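CCMAN5 (Cellulosimicrobium cellulans, PDB 2XSG) probably hydrolyses alpha-mannosidic linkages as a calcium-containing bacterial glycoside hydrolase of family GH92, and enables mannose-6-phosphate modification of yeast-produced human lysosomal enzymes. Local coordinates at residues 670-676 and 688-694; 594-598 and 610-615. All coordinates share one frame. Numbering follows the deposited sequence.

In the fold
Contact 2 (594-598 with 610-615) closes before contact 1 (670-676 with 688-694) opens, and the two lie side by side with centres about 10 Å apart, on the same side of the chain's centre in the helical GH92 catalytic region. Helices 604-616 and 665-675 connect them: Ala673 of contact 1 meets both tyrosines of contact 2, its CB lying 3.5 Å from Tyr596 OH and 3.5 Å from Tyr615 CD2, while Phe670 CE2 lies 3.4 Å from Tyr615 O. Both contacts thus belong to one continuous buried patch. Contact 1 joins the C-terminal end of helix 665-675 to the chain leaving strand 686-689, which then runs on to strand 696-700.

Contact 1. Residues 670-676 and 688-694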
loop_
_atom_site.group_PDB
_atom_site.type_symbol
_atom_site.label_atom_id
_atom_site.label_comp_id
_atom_site.label_asym_id
_atom_site.label_seq_id
_atom_site.Cartn_x
_atom_site.Cartn_y
_atom_site.Cartn_z
ATOM N N PHE A 670 -2.615 -9.260 5.571
ATOM C CA PHE A 670 -2.917 -10.661 5.256
ATOM C C PHE A 670 -1.675 -11.534 5.424
ATOM O O PHE A 670 -1.736 -12.606 6.028
ATOM C CB PHE A 670 -3.470 -10.817 3.839
ATOM C CG PHE A 670 -3.866 -12.234 3.503
ATOM C CD1 PHE A 670 -2.899 -13.170 3.123
ATOM C CD2 PHE A 670 -5.194 -12.635 3.582
ATOM C CE1 PHE A 670 -3.266 -14.486 2.841
ATOM C CE2 PHE A 670 -5.561 -13.960 3.297
ATOM C CZ PHE A 670 -4.601 -14.872 2.916
ATOM N N VAL A 671 -0.555 -11.094 4.855
ATOM C CA VAL A 671 0.697 -11.822 5.037
ATOM C C VAL A 671 0.992 -12.021 6.530
ATOM O O VAL A 671 1.336 -13.121 6.954
ATOM C CB VAL A 671 1.849 -11.091 4.356
ATOM C CG1 VAL A 671 3.221 -11.624 4.860
ATOM C CG2 VAL A 671 1.727 -11.240 2.837
ATOM N N ALA A 672 0.867 -10.946 7.312
ATOM C CA ALA A 672 1.159 -10.985 8.751
ATOM C C ALA A 672 0.262 -11.990 9.488
ATOM O O ALA A 672 0.734 -12.756 10.354
ATOM C CB ALA A 672 1.004 -9.587 9.356
ATOM N N ALA A 673 -1.024 -11.985 9.142
ATOM C CA ALA A 673 -1.976 -12.926 9.732
ATOM C C ALA A 673 -1.579 -14.365 9.396
ATOM O O ALA A 673 -1.621 -15.237 10.272
ATOM C CB ALA A 673 -3.382 -12.630 9.254
ATOM N N ALA A 674 -1.153 -14.581 8.143
ATOM C CA ALA A 674 -0.765 -15.914 7.642
ATOM C C ALA A 674 0.456 -16.446 8.361
ATOM O O ALA A 674 0.481 -17.620 8.741
ATOM C CB ALA A 674 -0.518 -15.897 6.147
ATOM N N VAL A 675 1.463 -15.590 8.537
ATOM C CA VAL A 675 2.639 -15.943 9.347
ATOM C C VAL A 675 2.206 -16.145 10.805
ATOM O O VAL A 675 2.656 -17.085 11.480
ATOM C CB VAL A 675 3.739 -14.863 9.245
ATOM C CG1 VAL A 675 4.911 -15.128 10.237
ATOM C CG2 VAL A 675 4.257 -14.781 7.821
ATOM N N GLY A 676 1.321 -15.258 11.270
ATOM C CA GLY A 676 0.785 -15.341 12.607
ATOM C C GLY A 676 1.401 -14.366 13.589
ATOM O O GLY A 676 1.234 -14.539 14.804
ATOM N N GLN A 688 2.455 -9.564 18.040
ATOM C CA GLN A 688 1.476 -10.406 18.713
ATOM C C GLN A 688 1.196 -11.691 17.932
ATOM O O GLN A 688 1.057 -11.670 16.694
ATOM C CB GLN A 688 0.167 -9.637 18.955
ATOM C CG GLN A 688 0.288 -8.497 20.005
ATOM C CD GLN A 688 0.433 -9.026 21.425
ATOM O OE1 GLN A 688 -0.197 -10.031 21.795
ATOM N NE2 GLN A 688 1.267 -8.358 22.230
ATOM N N VAL A 689 1.074 -12.794 18.678
ATOM C CA VAL A 689 0.799 -14.110 18.119
ATOM C C VAL A 689 -0.672 -14.212 17.735
ATOM O O VAL A 689 -1.557 -13.822 18.513
ATOM C CB VAL A 689 1.177 -15.233 19.109
ATOM C CG1 VAL A 689 0.612 -16.579 18.656
ATOM C CG2 VAL A 689 2.699 -15.318 19.248
ATOM N N GLY A 690 -0.927 -14.712 16.523
ATOM C CA GLY A 690 -2.296 -14.941 16.046
ATOM C C GLY A 690 -2.587 -16.413 15.808
ATOM O O GLY A 690 -2.370 -17.243 16.695
ATOM N N SER A 691 -3.066 -16.723 14.605
ATOM C CA SER A 691 -3.364 -18.093 14.205
ATOM C C SER A 691 -2.660 -18.418 12.887
ATOM O O SER A 691 -3.249 -18.244 11.813
ATOM C CB SER A 691 -4.883 -18.280 14.084
ATOM O OG SER A 691 -5.224 -19.599 13.676
ATOM N N PRO A 692 -1.389 -18.878 12.953
ATOM C CA PRO A 692 -0.664 -19.195 11.715
ATOM C C PRO A 692 -1.481 -20.118 10.813
ATOM O O PRO A 692 -2.024 -21.120 11.296
ATOM C CB PRO A 692 0.613 -19.916 12.189
ATOM C CG PRO A 692 0.693 -19.741 13.658
ATOM C CD PRO A 692 -0.594 -19.130 14.173
ATOM N N PHE A 693 -1.559 -19.786 9.521
ATOM C CA PHE A 693 -2.426 -20.506 8.575
ATOM C C PHE A 693 -1.865 -21.834 8.111
ATOM O O PHE A 693 -2.629 -22.733 7.796
ATOM C CB PHE A 693 -2.687 -19.710 7.282
ATOM C CG PHE A 693 -3.308 -18.354 7.470
ATOM C CD1 PHE A 693 -3.706 -17.887 8.721
ATOM C CD2 PHE A 693 -3.545 -17.563 6.349
ATOM C CE1 PHE A 693 -4.279 -16.642 8.853
ATOM C CE2 PHE A 693 -4.112 -16.308 6.470
ATOM C CZ PHE A 693 -4.487 -15.846 7.725
ATOM N N PHE A 694 -0.542 -21.932 8.015
ATOM C CA PHE A 694 0.087 -23.028 7.271
ATOM C C PHE A 694 0.884 -23.987 8.146
ATOM O O PHE A 694 1.379 -23.609 9.214
ATOM C CB PHE A 694 0.967 -22.466 6.151
ATOM C CG PHE A 694 0.234 -21.524 5.221
ATOM C CD1 PHE A 694 -0.827 -21.968 4.451
ATOM C CD2 PHE A 694 0.604 -20.197 5.120
ATOM C CE1 PHE A 694 -1.506 -21.092 3.592
ATOM C CE2 PHE A 694 -0.069 -19.317 4.267
ATOM C CZ PHE A 694 -1.113 -19.767 3.501
HETATM O O HOH W 1 -2.674 -14.529 12.636
HETATM O O HOH W 2 1.957 -20.054 8.617
#
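Phe693 lays its ring flat over the backbone of Ala674: Ala674 CA sits 3.4 Å from the ring centroid, almost on the ring normal, a CH-pi contact, and Ala674 CB is 3.5 Å from Phe693 CD2. The same ring turns its edge to the face of Phe670, centroids 5.7 Å apart and planes at 82°, an edge-to-face pair, while Ala673 CB touches Phe693 CZ at 3.7 Å. Beneath these side chains the end of helix 665-675 is closed by a Schellman motif with Gly676 as its C-prime residue; the positive phi suits glycine, and a CB here would also crowd Pro692 CD. The returning chain binds two carbonyls at this end directly, and two waters add bridges. Phe693 N donates to Ala674 O (3.1 Å) and Gly690 N to Gly676 O (2.8 Å). Water 1 joins Ala673 O (2.7 Å) to Ser691 N (3.0 Å), and water 2 joins Ala674 O (2.8 Å) to Phe694 N (3.2 Å). Pro692 CA adds a CA-H...O contact to Ala674 O at 3.6 Å. Val671 and Ala672 pack on helix 353-366, and Val671, Ala674 and Phe694 also touch helix 306-318.

Contact 2. Residues 594-598 and 610-615; sequences APYLF and WARAIY
This is a buried, largely apolar contact between a 3-10 turn, which begins the 594-598 segment in the loop after helix 560-570, and helix 604-616, probably part of the (alpha/alpha)6 barrel of the GH92 catalytic domain. Leu597 N to Ala594 O (3.1 Å) closes the turn. The backbones come nearest at Pro595 and Trp610, CA atoms 5.9 Å apart. Pro595 points at the helix, its CG 3.4 Å from Ile614 CD1. Phe598 and Trp610 are both m at chi1, and Phe598 CE1 lies 3.6 Å from Trp610 CD1; the Phe598 ring and the indole five-membered ring are near parallel (16°) but slid apart, centroids 5.5 Å apart. Tyr596 (m, chi2 87°) sends its ring back past Ala611, with Tyr596 CE2 4.2 Å from Ala611 CB. Water 3 lies 2.7 Å from both Tyr596 OH and Tyr615 OH, the latter bond weak. Phe571 meets the Phe598 and Trp610 rings, Phe678 of strand 677-678 stacks on Tyr596, and helix 665-675 packs against both tyrosines.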
loop_
_atom_site.group_PDB
_atom_site.type_symbol
_atom_site.label_atom_id
_atom_site.label_comp_id
_atom_site.label_asym_id
_atom_site.label_seq_id
_atom_site.Cartn_x
_atom_site.Cartn_y
_atom_site.Cartn_z
ATOM N N ALA A 594 -7.273 -4.508 16.231
ATOM C CA ALA A 594 -8.296 -4.900 17.229
ATOM C C ALA A 594 -8.480 -6.405 17.430
ATOM O O ALA A 594 -8.685 -6.838 18.556
ATOM C CB ALA A 594 -9.624 -4.232 16.960
ATOM N N PRO A 595 -8.419 -7.212 16.345
ATOM C CA PRO A 595 -8.547 -8.659 16.554
ATOM C C PRO A 595 -7.478 -9.285 17.423
ATOM O O PRO A 595 -7.723 -10.319 18.029
ATOM C CB PRO A 595 -8.469 -9.236 15.138
ATOM C CG PRO A 595 -8.901 -8.099 14.252
ATOM C CD PRO A 595 -8.476 -6.854 14.915
ATOM N N TYR A 596 -6.309 -8.655 17.494
ATOM C CA TYR A 596 -5.204 -9.170 18.287
ATOM C C TYR A 596 -5.186 -8.654 19.728
ATOM O O TYR A 596 -4.262 -8.969 20.479
ATOM C CB TYR A 596 -3.865 -8.870 17.592
ATOM C CG TYR A 596 -3.754 -9.481 16.208
ATOM C CD1 TYR A 596 -4.226 -8.803 15.086
ATOM C CD2 TYR A 596 -3.177 -10.742 16.027
ATOM C CE1 TYR A 596 -4.134 -9.366 13.811
ATOM C CE2 TYR A 596 -3.087 -11.313 14.760
ATOM C CZ TYR A 596 -3.560 -10.618 13.661
ATOM O OH TYR A 596 -3.463 -11.176 12.405
ATOM N N LEU A 597 -6.192 -7.879 20.128
ATOM C CA LEU A 597 -6.194 -7.340 21.498
ATOM C C LEU A 597 -6.731 -8.289 22.568
ATOM O O LEU A 597 -6.580 -8.036 23.767
ATOM C CB LEU A 597 -6.889 -5.977 21.558
ATOM C CG LEU A 597 -6.314 -4.952 20.570
ATOM C CD1 LEU A 597 -6.997 -3.601 20.728
ATOM C CD2 LEU A 597 -4.803 -4.818 20.724
ATOM N N PHE A 598 -7.355 -9.381 22.138
ATOM C CA PHE A 598 -7.798 -10.408 23.072
ATOM C C PHE A 598 -6.633 -11.043 23.834
ATOM O O PHE A 598 -6.826 -11.516 24.960
ATOM C CB PHE A 598 -8.646 -11.469 22.364
ATOM C CG PHE A 598 -9.991 -10.977 21.925
ATOM C CD1 PHE A 598 -10.254 -10.751 20.569
ATOM C CD2 PHE A 598 -11.003 -10.748 22.858
ATOM C CE1 PHE A 598 -11.519 -10.328 20.139
ATOM C CE2 PHE A 598 -12.269 -10.322 22.443
ATOM C CZ PHE A 598 -12.524 -10.103 21.074
ATOM N N TRP A 610 -10.513 -14.968 15.670
ATOM C CA TRP A 610 -10.794 -13.801 14.839
ATOM C C TRP A 610 -9.788 -13.580 13.733
ATOM O O TRP A 610 -10.172 -13.184 12.624
ATOM C CB TRP A 610 -10.962 -12.540 15.700
ATOM C CG TRP A 610 -12.313 -12.546 16.343
ATOM C CD1 TRP A 610 -12.601 -12.709 17.677
ATOM C CD2 TRP A 610 -13.574 -12.456 15.663
ATOM N NE1 TRP A 610 -13.968 -12.694 17.861
ATOM C CE2 TRP A 610 -14.584 -12.535 16.644
ATOM C CE3 TRP A 610 -13.945 -12.277 14.317
ATOM C CZ2 TRP A 610 -15.939 -12.458 16.325
ATOM C CZ3 TRP A 610 -15.293 -12.206 13.999
ATOM C CH2 TRP A 610 -16.274 -12.293 15.000
ATOM N N ALA A 611 -8.512 -13.845 14.025
ATOM C CA ALA A 611 -7.462 -13.789 13.001
ATOM C C ALA A 611 -7.741 -14.782 11.872
ATOM O O ALA A 611 -7.759 -14.403 10.696
ATOM C CB ALA A 611 -6.086 -14.025 13.601
ATOM N N ARG A 612 -7.994 -16.040 12.221
ATOM C CA ARG A 612 -8.311 -17.027 11.197
ATOM C C ARG A 612 -9.602 -16.670 10.440
ATOM O O ARG A 612 -9.664 -16.832 9.216
ATOM C CB ARG A 612 -8.368 -18.446 11.784
ATOM C CG ARG A 612 -8.559 -19.549 10.745
ATOM C CD ARG A 612 -7.345 -19.756 9.853
ATOM N NE ARG A 612 -7.644 -20.587 8.678
ATOM C CZ ARG A 612 -6.994 -21.705 8.347
ATOM N NH1 ARG A 612 -5.979 -22.147 9.080
ATOM N NH2 ARG A 612 -7.336 -22.370 7.242
ATOM N N ALA A 613 -10.604 -16.154 11.157
ATOM C CA ALA A 613 -11.931 -15.871 10.572
ATOM C C ALA A 613 -11.947 -14.688 9.593
ATOM O O ALA A 613 -12.428 -14.801 8.448
ATOM C CB ALA A 613 -12.975 -15.657 11.691
ATOM N N ILE A 614 -11.427 -13.551 10.049
ATOM C CA ILE A 614 -11.395 -12.337 9.226
ATOM C C ILE A 614 -10.636 -12.592 7.930
ATOM O O ILE A 614 -11.054 -12.153 6.860
ATOM C CB ILE A 614 -10.781 -11.128 9.998
ATOM C CG1 ILE A 614 -11.689 -10.722 11.170
ATOM C CG2 ILE A 614 -10.609 -9.871 9.066
ATOM C CD1 ILE A 614 -10.993 -9.866 12.245
ATOM N N TYR A 615 -9.524 -13.305 8.020
ATOM C CA TYR A 615 -8.626 -13.413 6.859
ATOM C C TYR A 615 -8.886 -14.624 5.961
ATOM O O TYR A 615 -8.482 -14.618 4.804
ATOM C CB TYR A 615 -7.161 -13.373 7.288
ATOM C CG TYR A 615 -6.765 -12.038 7.845
ATOM C CD1 TYR A 615 -6.380 -11.005 6.996
ATOM C CD2 TYR A 615 -6.793 -11.801 9.222
ATOM C CE1 TYR A 615 -6.028 -9.765 7.486
ATOM C CE2 TYR A 615 -6.439 -10.560 9.737
ATOM C CZ TYR A 615 -6.049 -9.539 8.857
ATOM O OH TYR A 615 -5.692 -8.305 9.354
HETATM O O HOH W 3 -3.411 -9.268 10.476
#